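Oligoribonuclease (Colwellia psychrerythraea, PDB 6A4D) degrades very short RNA oligonucleotides as an exoribonuclease, probably by the metal-dependent hydrolysis of the DEDD exonuclease family, and is seen here with the nucleotide analogue pNP-TMP bound. Local coordinates at residues 11-19 with 163-174; 33-44 with 92-100. The protein carries 1 engineered substitution. All coordinates share one frame; numbering follows the deposited sequence.

Contact 1: residues 11-19 with 163-174; sequences LIWLDLEMT and ALDAIKESIAEL. Engineered in segment 163-174: Ala166 (natural residue Asp). With 9RC (5'-O-[(S)-hydroxy(4-nitrophenoxy)phosphoryl]thymidine), chain D; 9RC (5'-O-[(S)-hydroxy(4-nitrophenoxy)phosphoryl]thymidine), chain C.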
loop_
_atom_site.group_PDB
_atom_site.type_symbol
_atom_site.label_atom_id
_atom_site.label_comp_id
_atom_site.label_asym_id
_atom_site.label_seq_id
_atom_site.Cartn_x
_atom_site.Cartn_y
_atom_site.Cartn_z
ATOM N N LEU A 11 -0.777 2.553 -16.805
ATOM C CA LEU A 11 -0.294 2.533 -15.462
ATOM C C LEU A 11 0.766 3.614 -15.216
ATOM O O LEU A 11 1.705 3.752 -15.997
ATOM C CB LEU A 11 0.245 1.137 -15.178
ATOM C CG LEU A 11 -0.803 0.057 -15.273
ATOM C CD1 LEU A 11 -0.055 -1.273 -15.301
ATOM C CD2 LEU A 11 -1.799 0.181 -14.113
ATOM N N ILE A 12 0.649 4.297 -14.076
ATOM C CA ILE A 12 1.693 5.254 -13.551
ATOM C C ILE A 12 2.605 4.613 -12.507
ATOM O O ILE A 12 2.158 4.237 -11.373
ATOM C CB ILE A 12 1.033 6.476 -12.912
ATOM C CG1 ILE A 12 0.050 7.132 -13.908
ATOM C CG2 ILE A 12 2.119 7.469 -12.504
ATOM C CD1 ILE A 12 -0.615 8.419 -13.411
ATOM N N TRP A 13 3.869 4.452 -12.890
ATOM C CA TRP A 13 4.892 3.903 -12.052
ATOM C C TRP A 13 5.757 5.017 -11.477
ATOM O O TRP A 13 6.156 5.907 -12.188
ATOM C CB TRP A 13 5.804 2.994 -12.838
ATOM C CG TRP A 13 5.074 1.844 -13.363
ATOM C CD1 TRP A 13 4.234 1.815 -14.419
ATOM C CD2 TRP A 13 5.112 0.558 -12.841
ATOM N NE1 TRP A 13 3.742 0.564 -14.598
ATOM C CE2 TRP A 13 4.282 -0.244 -13.652
ATOM C CE3 TRP A 13 5.811 -0.039 -11.786
ATOM C CZ2 TRP A 13 4.060 -1.572 -13.398
ATOM C CZ3 TRP A 13 5.605 -1.407 -11.561
ATOM C CH2 TRP A 13 4.733 -2.140 -12.356
ATOM N N LEU A 14 6.071 4.959 -10.194
ATOM C CA LEU A 14 7.025 5.904 -9.675
ATOM C C LEU A 14 7.919 5.393 -8.600
ATOM O O LEU A 14 7.692 4.352 -7.969
ATOM C CB LEU A 14 6.317 7.161 -9.248
ATOM C CG LEU A 14 5.194 7.095 -8.254
ATOM C CD1 LEU A 14 5.777 7.091 -6.875
ATOM C CD2 LEU A 14 4.310 8.330 -8.402
ATOM N N ASP A 15 8.980 6.140 -8.381
ATOM C CA ASP A 15 9.851 5.841 -7.276
ATOM C C ASP A 15 10.353 7.149 -6.730
ATOM O O ASP A 15 10.515 8.096 -7.479
ATOM C CB ASP A 15 10.989 4.930 -7.721
ATOM C CG ASP A 15 11.976 4.599 -6.582
ATOM O OD1 ASP A 15 11.512 4.069 -5.540
ATOM O OD2 ASP A 15 13.197 4.890 -6.748
ATOM N N LEU A 16 10.572 7.171 -5.410
ATOM C CA LEU A 16 11.016 8.346 -4.675
ATOM C C LEU A 16 12.230 7.990 -3.839
ATOM O O LEU A 16 12.371 6.865 -3.375
ATOM C CB LEU A 16 9.940 8.799 -3.685
ATOM C CG LEU A 16 8.639 9.438 -4.158
ATOM C CD1 LEU A 16 7.905 10.136 -3.017
ATOM C CD2 LEU A 16 8.830 10.430 -5.267
ATOM N N GLU A 17 13.099 8.968 -3.617
ATOM C CA GLU A 17 14.096 8.868 -2.557
ATOM C C GLU A 17 13.712 9.926 -1.541
ATOM O O GLU A 17 13.164 10.982 -1.910
ATOM C CB GLU A 17 15.508 9.057 -3.098
ATOM C CG GLU A 17 15.960 8.081 -4.195
ATOM C CD GLU A 17 15.592 6.634 -3.899
ATOM O OE1 GLU A 17 15.871 6.172 -2.773
ATOM O OE2 GLU A 17 14.966 5.971 -4.766
ATOM N N MET A 18 13.952 9.613 -0.272
ATOM C CA MET A 18 13.645 10.499 0.831
ATOM C C MET A 18 14.866 10.575 1.792
ATOM O O MET A 18 15.885 9.937 1.565
ATOM C CB MET A 18 12.452 9.940 1.558
ATOM C CG MET A 18 11.255 9.662 0.689
ATOM S SD MET A 18 11.229 8.048 -0.142
ATOM C CE MET A 18 9.522 7.607 0.098
ATOM N N THR A 19 14.733 11.324 2.876
ATOM C CA THR A 19 15.809 11.490 3.878
ATOM C C THR A 19 15.630 10.516 4.993
ATOM O O THR A 19 16.389 10.530 5.966
ATOM C CB THR A 19 15.813 12.911 4.537
ATOM O OG1 THR A 19 14.487 13.240 4.999
ATOM C CG2 THR A 19 16.255 13.907 3.566
ATOM N N ALA A 163 16.659 6.640 -9.517
ATOM C CA ALA A 163 15.248 6.396 -9.254
ATOM C C ALA A 163 14.619 5.782 -10.507
ATOM O O ALA A 163 13.770 4.901 -10.359
ATOM C CB ALA A 163 14.510 7.653 -8.821
ATOM N N LEU A 164 15.049 6.200 -11.714
ATOM C CA LEU A 164 14.508 5.625 -12.953
ATOM C C LEU A 164 14.767 4.138 -13.065
ATOM O O LEU A 164 13.929 3.404 -13.607
ATOM C CB LEU A 164 15.057 6.265 -14.223
ATOM C CG LEU A 164 14.304 7.388 -14.941
ATOM C CD1 LEU A 164 14.963 7.636 -16.293
ATOM C CD2 LEU A 164 12.833 7.149 -15.190
ATOM N N ASP A 165 15.927 3.709 -12.583
ATOM C CA ASP A 165 16.325 2.318 -12.691
ATOM C C ASP A 165 15.716 1.488 -11.583
ATOM O O ASP A 165 15.540 0.315 -11.764
ATOM C CB ASP A 165 17.857 2.156 -12.712
ATOM C CG ASP A 165 18.430 2.296 -14.112
ATOM O OD1 ASP A 165 18.537 1.282 -14.836
ATOM O OD2 ASP A 165 18.759 3.422 -14.506
ATOM N N ALA A 166 15.435 2.070 -10.424
ATOM C CA ALA A 166 14.608 1.376 -9.471
ATOM C C ALA A 166 13.209 1.040 -10.096
ATOM O O ALA A 166 12.746 -0.074 -9.955
ATOM C CB ALA A 166 14.485 2.181 -8.202
ATOM N N ILE A 167 12.590 1.990 -10.811
ATOM C CA ILE A 167 11.280 1.827 -11.428
ATOM C C ILE A 167 11.321 0.762 -12.508
ATOM O O ILE A 167 10.405 -0.047 -12.584
ATOM C CB ILE A 167 10.754 3.113 -12.119
ATOM C CG1 ILE A 167 10.520 4.240 -11.112
ATOM C CG2 ILE A 167 9.438 2.848 -12.859
ATOM C CD1 ILE A 167 10.317 5.608 -11.748
ATOM N N LYS A 168 12.355 0.786 -13.363
ATOM C CA LYS A 168 12.460 -0.170 -14.467
ATOM C C LYS A 168 12.644 -1.534 -13.905
ATOM O O LYS A 168 12.088 -2.515 -14.435
ATOM C CB LYS A 168 13.607 0.151 -15.384
ATOM C CG LYS A 168 13.396 1.441 -16.167
ATOM C CD LYS A 168 14.735 2.097 -16.496
ATOM C CE LYS A 168 14.629 3.057 -17.668
ATOM N NZ LYS A 168 15.923 3.762 -17.805
ATOM N N GLU A 169 13.391 -1.600 -12.813
ATOM C CA GLU A 169 13.457 -2.811 -12.011
ATOM C C GLU A 169 12.119 -3.440 -11.485
ATOM O O GLU A 169 11.972 -4.640 -11.453
ATOM C CB GLU A 169 14.408 -2.581 -10.826
ATOM C CG GLU A 169 15.775 -3.219 -10.997
ATOM C CD GLU A 169 16.641 -3.048 -9.765
ATOM O OE1 GLU A 169 17.748 -2.487 -9.937
ATOM O OE2 GLU A 169 16.203 -3.466 -8.644
ATOM N N SER A 170 11.213 -2.616 -10.994
ATOM C CA SER A 170 9.911 -3.055 -10.512
ATOM C C SER A 170 9.086 -3.594 -11.672
ATOM O O SER A 170 8.452 -4.631 -11.537
ATOM C CB SER A 170 9.121 -1.888 -9.862
ATOM O OG SER A 170 9.943 -1.137 -8.980
ATOM N N ILE A 171 9.094 -2.862 -12.774
ATOM C CA ILE A 171 8.353 -3.213 -14.010
ATOM C C ILE A 171 8.831 -4.553 -14.466
ATOM O O ILE A 171 8.021 -5.472 -14.742
ATOM C CB ILE A 171 8.594 -2.158 -15.100
ATOM C CG1 ILE A 171 7.954 -0.822 -14.656
ATOM C CG2 ILE A 171 8.002 -2.544 -16.480
ATOM C CD1 ILE A 171 8.122 0.302 -15.639
ATOM N N ALA A 172 10.156 -4.688 -14.475
ATOM C CA ALA A 172 10.737 -5.929 -14.929
ATOM C C ALA A 172 10.355 -7.042 -13.997
ATOM O O ALA A 172 10.075 -8.125 -14.464
ATOM C CB ALA A 172 12.253 -5.807 -15.083
ATOM N N GLU A 173 10.330 -6.791 -12.693
ATOM C CA GLU A 173 9.943 -7.828 -11.747
ATOM C C GLU A 173 8.507 -8.339 -12.017
ATOM O O GLU A 173 8.251 -9.512 -11.969
ATOM C CB GLU A 173 10.074 -7.361 -10.296
ATOM C CG GLU A 173 9.744 -8.437 -9.247
ATOM C CD GLU A 173 9.772 -7.885 -7.806
ATOM O OE1 GLU A 173 10.193 -6.716 -7.615
ATOM O OE2 GLU A 173 9.345 -8.614 -6.864
ATOM N N LEU A 174 7.601 -7.431 -12.307
ATOM C CA LEU A 174 6.211 -7.733 -12.550
ATOM C C LEU A 174 6.021 -8.483 -13.869
ATOM O O LEU A 174 5.163 -9.350 -13.955
ATOM C CB LEU A 174 5.343 -6.470 -12.492
ATOM C CG LEU A 174 3.840 -6.666 -12.722
ATOM C CD1 LEU A 174 3.181 -7.552 -11.678
ATOM C CD2 LEU A 174 3.119 -5.335 -12.815
HETATM O OAJ 9RC D . 16.280 5.576 5.371
HETATM C CAE 9RC D . 16.207 4.489 4.800
HETATM N NAI 9RC D . 16.897 3.398 5.339
HETATM C CAL 9RC D . 16.854 2.153 4.740
HETATM O OAS 9RC D . 17.505 1.242 5.236
HETATM C CAT 9RC D . 16.103 1.961 3.590
HETATM C CAU 9RC D . 16.057 0.697 2.974
HETATM C CAF 9RC D . 15.409 3.049 3.085
HETATM N NAB 9RC D . 15.457 4.325 3.694
HETATM C CAA 9RC D . 14.701 5.506 3.136
HETATM O OAC 9RC D . 13.693 5.055 2.226
HETATM C CAD 9RC D . 15.575 6.446 2.334
HETATM C CAH 9RC D . 15.341 5.975 0.930
HETATM O OAK 9RC D . 15.511 6.997 -0.034
HETATM C CAG 9RC D . 13.913 5.647 0.948
HETATM C CAR 9RC D . 13.549 4.704 -0.258
HETATM O OAQ 9RC D . 14.164 3.370 -0.196
HETATM P PAP 9RC D . 15.053 2.746 -1.455
HETATM O OAO 9RC D . 14.210 2.462 -2.660
HETATM O OAN 9RC D . 16.131 3.894 -1.709
HETATM O OAM 9RC D . 15.958 1.503 -0.992
HETATM C CAV 9RC D . 15.799 0.171 -1.259
HETATM C CAW 9RC D . 16.405 -0.678 -0.327
HETATM C CAY 9RC D . 16.338 -2.056 -0.474
HETATM C CBA 9RC D . 15.651 -2.595 -1.565
HETATM N NBB 9RC D . 15.613 -3.921 -1.675
HETATM O OBD 9RC D . 14.398 -4.660 -1.237
HETATM O OBC 9RC D . 16.850 -4.608 -2.186
HETATM C CAZ 9RC D . 15.040 -1.759 -2.521
HETATM C CAX 9RC D . 15.114 -0.372 -2.372
HETATM O OAJ 9RC C . 9.386 1.250 4.104
HETATM C CAE 9RC C . 10.333 0.562 4.492
HETATM N NAI 9RC C . 10.450 0.269 5.841
HETATM C CAL 9RC C . 11.514 -0.517 6.304
HETATM O OAS 9RC C . 11.574 -0.746 7.517
HETATM C CAT 9RC C . 12.456 -1.025 5.398
HETATM C CAU 9RC C . 13.528 -1.830 5.819
HETATM C CAF 9RC C . 12.321 -0.706 4.059
HETATM N NAB 9RC C . 11.241 0.095 3.625
HETATM C CAA 9RC C . 11.071 0.469 2.219
HETATM O OAC 9RC C . 10.666 -0.626 1.439
HETATM C CAD 9RC C . 12.399 0.877 1.633
HETATM C CAH 9RC C . 12.075 0.867 0.194
HETATM O OAK 9RC C . 11.622 2.153 -0.136
HETATM C CAG 9RC C . 10.946 -0.148 0.110
HETATM C CAR 9RC C . 11.450 -1.335 -0.642
HETATM O OAQ 9RC C . 10.435 -2.320 -0.534
HETATM P PAP 9RC C . 10.675 -3.733 -1.194
HETATM O OAO 9RC C . 9.246 -4.454 -1.079
HETATM O OAN 9RC C . 11.589 -4.461 -0.285
HETATM O OAM 9RC C . 11.216 -3.278 -2.590
HETATM C CAV 9RC C . 11.713 -3.794 -3.781
HETATM C CAW 9RC C . 12.061 -2.881 -4.842
HETATM C CAY 9RC C . 12.528 -3.363 -6.118
HETATM C CBA 9RC C . 12.682 -4.766 -6.346
HETATM N NBB 9RC C . 13.111 -5.385 -7.510
HETATM O OBD 9RC C . 14.184 -6.613 -7.506
HETATM O OBC 9RC C . 12.507 -5.043 -8.699
HETATM C CAZ 9RC C . 12.341 -5.603 -5.280
HETATM C CAX 9RC C . 11.862 -5.170 -4.021
#

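Contact 2: residues 33-44 with 92-100; sequences IIITDSELNILA and SLAFVQEWV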
loop_
_atom_site.group_PDB
_atom_site.type_symbol
_atom_site.label_atom_id
_atom_site.label_comp_id
_atom_site.label_asym_id
_atom_site.label_seq_id
_atom_site.Cartn_x
_atom_site.Cartn_y
_atom_site.Cartn_z
ATOM N N ILE A 33 9.174 9.112 -12.744
ATOM C CA ILE A 33 7.874 8.549 -13.151
ATOM C C ILE A 33 8.039 7.834 -14.505
ATOM O O ILE A 33 8.665 8.363 -15.421
ATOM C CB ILE A 33 6.757 9.623 -13.304
ATOM C CG1 ILE A 33 6.587 10.491 -12.052
ATOM C CG2 ILE A 33 5.400 9.001 -13.718
ATOM C CD1 ILE A 33 5.945 11.829 -12.381
ATOM N N ILE A 34 7.461 6.644 -14.638
ATOM C CA ILE A 34 7.352 5.967 -15.939
ATOM C C ILE A 34 5.896 5.597 -16.156
ATOM O O ILE A 34 5.199 5.171 -15.251
ATOM C CB ILE A 34 8.285 4.751 -15.989
ATOM C CG1 ILE A 34 9.712 5.268 -16.046
ATOM C CG2 ILE A 34 7.949 3.836 -17.170
ATOM C CD1 ILE A 34 10.794 4.241 -16.245
ATOM N N ILE A 35 5.436 5.796 -17.371
ATOM C CA ILE A 35 4.127 5.371 -17.802
ATOM C C ILE A 35 4.283 4.118 -18.652
ATOM O O ILE A 35 5.122 4.101 -19.541
ATOM C CB ILE A 35 3.503 6.451 -18.683
ATOM C CG1 ILE A 35 3.506 7.806 -17.940
ATOM C CG2 ILE A 35 2.098 6.050 -19.103
ATOM C CD1 ILE A 35 2.401 7.943 -16.912
ATOM N N THR A 36 3.489 3.086 -18.380
ATOM C CA THR A 36 3.445 1.850 -19.210
ATOM C C THR A 36 2.037 1.665 -19.633
ATOM O O THR A 36 1.147 2.256 -19.052
ATOM C CB THR A 36 3.791 0.563 -18.468
ATOM O OG1 THR A 36 2.808 0.311 -17.478
ATOM C CG2 THR A 36 5.103 0.604 -17.822
ATOM N N ASP A 37 1.803 0.834 -20.646
ATOM C CA ASP A 37 0.420 0.428 -20.932
ATOM C C ASP A 37 0.044 -0.691 -19.956
ATOM O O ASP A 37 0.871 -1.164 -19.129
ATOM C CB ASP A 37 0.242 -0.039 -22.401
ATOM C CG ASP A 37 1.122 -1.242 -22.779
ATOM O OD1 ASP A 37 1.607 -1.981 -21.857
ATOM O OD2 ASP A 37 1.334 -1.450 -24.009
ATOM N N SER A 38 -1.174 -1.176 -20.083
ATOM C CA SER A 38 -1.634 -2.230 -19.181
ATOM C C SER A 38 -0.869 -3.547 -19.373
ATOM O O SER A 38 -0.924 -4.412 -18.501
ATOM C CB SER A 38 -3.124 -2.443 -19.333
ATOM O OG SER A 38 -3.366 -2.993 -20.593
ATOM N N GLU A 39 -0.166 -3.695 -20.503
ATOM C CA GLU A 39 0.607 -4.901 -20.792
ATOM C C GLU A 39 2.084 -4.689 -20.495
ATOM O O GLU A 39 2.902 -5.481 -20.882
ATOM C CB GLU A 39 0.338 -5.381 -22.258
ATOM C CG GLU A 39 -1.131 -5.762 -22.559
ATOM C CD GLU A 39 -1.330 -6.664 -23.807
ATOM O OE1 GLU A 39 -0.420 -6.774 -24.656
ATOM O OE2 GLU A 39 -2.400 -7.302 -23.973
ATOM N N LEU A 40 2.401 -3.625 -19.763
ATOM C CA LEU A 40 3.732 -3.282 -19.219
ATOM C C LEU A 40 4.770 -2.781 -20.208
ATOM O O LEU A 40 5.953 -2.718 -19.899
ATOM C CB LEU A 40 4.305 -4.419 -18.376
ATOM C CG LEU A 40 3.407 -4.978 -17.285
ATOM C CD1 LEU A 40 4.209 -6.036 -16.520
ATOM C CD2 LEU A 40 2.862 -3.892 -16.377
ATOM N N ASN A 41 4.337 -2.381 -21.379
ATOM C CA ASN A 41 5.242 -1.752 -22.356
ATOM C C ASN A 41 5.432 -0.319 -21.965
ATOM O O ASN A 41 4.448 0.401 -21.801
ATOM C CB ASN A 41 4.622 -1.755 -23.767
ATOM C CG ASN A 41 4.396 -3.142 -24.272
ATOM O OD1 ASN A 41 5.292 -3.946 -24.210
ATOM N ND2 ASN A 41 3.170 -3.449 -24.683
ATOM N N ILE A 42 6.675 0.104 -21.872
ATOM C CA ILE A 42 6.992 1.454 -21.436
ATOM C C ILE A 42 6.555 2.455 -22.499
ATOM O O ILE A 42 7.034 2.361 -23.578
ATOM C CB ILE A 42 8.501 1.545 -21.105
ATOM C CG1 ILE A 42 8.753 0.750 -19.829
ATOM C CG2 ILE A 42 8.939 2.987 -20.875
ATOM C CD1 ILE A 42 10.201 0.528 -19.476
ATOM N N LEU A 43 5.588 3.323 -22.219
ATOM C CA LEU A 43 5.133 4.344 -23.166
ATOM C C LEU A 43 5.900 5.693 -23.113
ATOM O O LEU A 43 5.936 6.406 -24.114
ATOM C CB LEU A 43 3.679 4.699 -22.971
ATOM C CG LEU A 43 2.665 3.600 -22.848
ATOM C CD1 LEU A 43 1.293 4.209 -22.610
ATOM C CD2 LEU A 43 2.669 2.677 -24.061
ATOM N N ALA A 44 6.443 6.054 -21.952
ATOM C CA ALA A 44 7.022 7.387 -21.731
ATOM C C ALA A 44 7.703 7.455 -20.379
ATOM O O ALA A 44 7.178 6.945 -19.381
ATOM C CB ALA A 44 5.965 8.474 -21.835
ATOM N N SER A 92 5.365 17.114 -12.785
ATOM C CA SER A 92 4.898 15.697 -12.664
ATOM C C SER A 92 3.410 15.525 -12.945
ATOM O O SER A 92 3.023 14.606 -13.684
ATOM C CB SER A 92 5.261 15.148 -11.312
ATOM O OG SER A 92 6.677 15.080 -11.222
ATOM N N LEU A 93 2.593 16.427 -12.410
ATOM C CA LEU A 93 1.163 16.397 -12.640
ATOM C C LEU A 93 0.829 16.584 -14.110
ATOM O O LEU A 93 0.066 15.811 -14.674
ATOM C CB LEU A 93 0.444 17.449 -11.827
ATOM C CG LEU A 93 -1.077 17.409 -11.938
ATOM C CD1 LEU A 93 -1.662 16.000 -11.742
ATOM C CD2 LEU A 93 -1.717 18.410 -10.973
ATOM N N ALA A 94 1.443 17.585 -14.732
ATOM C CA ALA A 94 1.247 17.850 -16.175
ATOM C C ALA A 94 1.641 16.650 -17.014
ATOM O O ALA A 94 0.945 16.312 -17.948
ATOM C CB ALA A 94 2.056 19.054 -16.607
ATOM N N PHE A 95 2.754 16.016 -16.680
ATOM C CA PHE A 95 3.179 14.798 -17.357
ATOM C C PHE A 95 2.183 13.641 -17.284
ATOM O O PHE A 95 1.860 13.050 -18.311
ATOM C CB PHE A 95 4.500 14.332 -16.811
ATOM C CG PHE A 95 4.981 13.057 -17.399
ATOM C CD1 PHE A 95 5.444 13.018 -18.712
ATOM C CD2 PHE A 95 5.003 11.876 -16.641
ATOM C CE1 PHE A 95 5.927 11.843 -19.264
ATOM C CE2 PHE A 95 5.475 10.677 -17.188
ATOM C CZ PHE A 95 5.953 10.664 -18.492
ATOM N N VAL A 96 1.673 13.331 -16.088
ATOM C CA VAL A 96 0.782 12.204 -15.992
ATOM C C VAL A 96 -0.563 12.550 -16.606
ATOM O O VAL A 96 -1.264 11.648 -17.049
ATOM C CB VAL A 96 0.600 11.660 -14.552
ATOM C CG1 VAL A 96 1.901 11.015 -14.106
ATOM C CG2 VAL A 96 0.124 12.747 -13.572
ATOM N N GLN A 97 -0.945 13.832 -16.597
ATOM C CA GLN A 97 -2.242 14.222 -17.162
ATOM C C GLN A 97 -2.275 14.037 -18.675
ATOM O O GLN A 97 -3.334 13.838 -19.245
ATOM C CB GLN A 97 -2.575 15.671 -16.860
ATOM C CG GLN A 97 -3.244 15.862 -15.565
ATOM C CD GLN A 97 -3.158 17.270 -15.140
ATOM O OE1 GLN A 97 -2.343 18.013 -15.656
ATOM N NE2 GLN A 97 -4.009 17.659 -14.221
ATOM N N GLU A 98 -1.112 14.180 -19.273
ATOM C CA GLU A 98 -0.896 13.900 -20.661
ATOM C C GLU A 98 -1.116 12.437 -21.003
ATOM O O GLU A 98 -1.601 12.154 -22.065
ATOM C CB GLU A 98 0.528 14.299 -21.064
ATOM C CG GLU A 98 0.887 14.022 -22.529
ATOM C CD GLU A 98 1.987 14.961 -23.067
ATOM O OE1 GLU A 98 3.085 14.483 -23.448
ATOM O OE2 GLU A 98 1.765 16.195 -23.108
ATOM N N TRP A 99 -0.727 11.508 -20.124
ATOM C CA TRP A 99 -0.724 10.085 -20.467
ATOM C C TRP A 99 -1.881 9.281 -19.962
ATOM O O TRP A 99 -2.175 8.214 -20.575
ATOM C CB TRP A 99 0.587 9.454 -20.072
ATOM C CG TRP A 99 1.648 9.943 -20.894
ATOM C CD1 TRP A 99 2.443 11.040 -20.665
ATOM C CD2 TRP A 99 2.026 9.426 -22.156
ATOM N NE1 TRP A 99 3.332 11.202 -21.695
ATOM C CE2 TRP A 99 3.091 10.233 -22.635
ATOM C CE3 TRP A 99 1.572 8.363 -22.940
ATOM C CZ2 TRP A 99 3.710 10.003 -23.860
ATOM C CZ3 TRP A 99 2.201 8.125 -24.178
ATOM C CH2 TRP A 99 3.254 8.948 -24.621
ATOM N N VAL A 100 -2.540 9.717 -18.869
ATOM C CA VAL A 100 -3.666 8.929 -18.358
ATOM C C VAL A 100 -4.743 9.746 -17.689
ATOM O O VAL A 100 -4.460 10.736 -17.016
ATOM C CB VAL A 100 -3.131 7.727 -17.493
ATOM C CG1 VAL A 100 -2.195 8.189 -16.411
ATOM C CG2 VAL A 100 -4.253 6.855 -16.935
#

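Contact 1: residues 11-19 with 163-174
Strand 11-18 runs across helix 163-174 with an axis separation of 7.4 Å and an angle of 135° between their directions, and the backbones come nearest where Asp15 faces Ala163. No hydrogen bond spans the pair; the interface is van der Waals contact, mostly between side chains. Trp13 gives the largest single share. Its CG lies anti to the carbonyl carbon, and this chi1 of -63° carries the indole toward the helix, where it crosses Ile171 and Leu174 at a slant. CG1 of Ile171 sits over the centre of the six-membered ring in a CH-pi contact, 3.6 Å from the centroid, while Leu174 CD2 meets the ring edge at CH2 in the ring plane, also at 3.6 Å. Ile167 CG2 packs on Trp13 CB, and the NE1 end is satisfied by the hydroxyl of Thr36. With the indole cut back to an alanine, Ile171 and Leu174 would probably face a gap, and the Thr36 hydroxyl would lose its indole donor. This is the central strand of the RNase H-like exonuclease fold, with the C-terminal helix laid against one face of the sheet. In DEDD exonucleases this strand and this helix carry acidic residues of the active site, consistent with the position of Asp15 and Glu17. Ala166, an engineered replacement of aspartate, now offers only its CB to Asp15 OD2, at 3.3 Å. Further along the strand, the ligand hydroxyl OAK (chain D) donates to Glu17 OE1 at 2.9 Å and accepts from Met18 N at 3.1 Å, the latter bond nearly straight at 166°. On the helix, Glu173 OE2 pairs with Lys141, and Ser170 OG bonds to Asn110.

Contact 2: residues 33-44 with 92-100
Asp37 O is gripped by two donors, Thr36 OG1 at 2.9 Å and Leu40 N at 3.0 Å, which reach it from opposite faces of its carbonyl plane. The second bond closes the type I turn from Asp37 to Leu40 that joins the two strands of the hairpin. The carboxylate of Asp37 secures the same turn: Asn41 N meets OD1 from above the carboxylate plane, whereas Asn41 ND2 donates to the syn lone pair of Asp37 OD2, which lies close to the plane of the Asn41 amide. Beyond the turn, Leu43 and Ala44 both face Ile35 in a classic beta bulge, and both residues are directed at the helix.

There the contact becomes apolar. Ala44 CB lies over one face of the Trp99 indole, offset toward the rim, in a CH-pi contact 3.7 Å from the six-membered-ring centroid; Leu43 CB touches the same ring system at CZ3. Phe95, its CG anti to the backbone N (chi1 177°), extends its ring toward the strand, where Ile33 CG2 meets the edge in the ring plane, 3.9 Å from CE2. Ile35 CG1 comes to 3.6 Å from Phe95 CE2, and Ile35 CG2 packs on Trp99 CB at 3.8 Å. The two aromatic side chains also meet each other, with Trp99 CD1 over a face of the Phe95 ring. At the start of the segment, Ile33 CD1 rests on Ser92, whose hydroxyl is bonded to the carbonyl of Ala88.

Helix 85-99 thus covers the edge hairpin: its segment 92-99 runs 3° from parallel to strand 33-36 and at 123° to strand 42-44, while Phe126 of helix 124-127 packs on Ile33, Ser92 and Val96, and helix 163-180 receives Ile34 and Thr36 on the other face of the sheet.

Contacts 1 and 2 illustrate how one sheet is packed from both faces: their centres lie about 13 Å apart, and strands 11-18 and 28-36 are antiparallel neighbours within it. Backbone bonds probably join them, Trp13 N to Ile34 O at 2.8 Å and Leu11 N to Thr36 O at 3.0 Å. Side chains meet too, Ile12 CD1 lying 3.4 Å from Val100 CG1. Along the chain, contact 2 is nested within the loop that contact 1 closes. Of the two, contact 1 includes residues of the nucleotide pockets, whereas contact 2 packs helix 85-99 on strand 28-36 and on the outermost strand of this chain, 42-50; both reach the second subunit, Leu174 and Leu40 each packing on its Trp147.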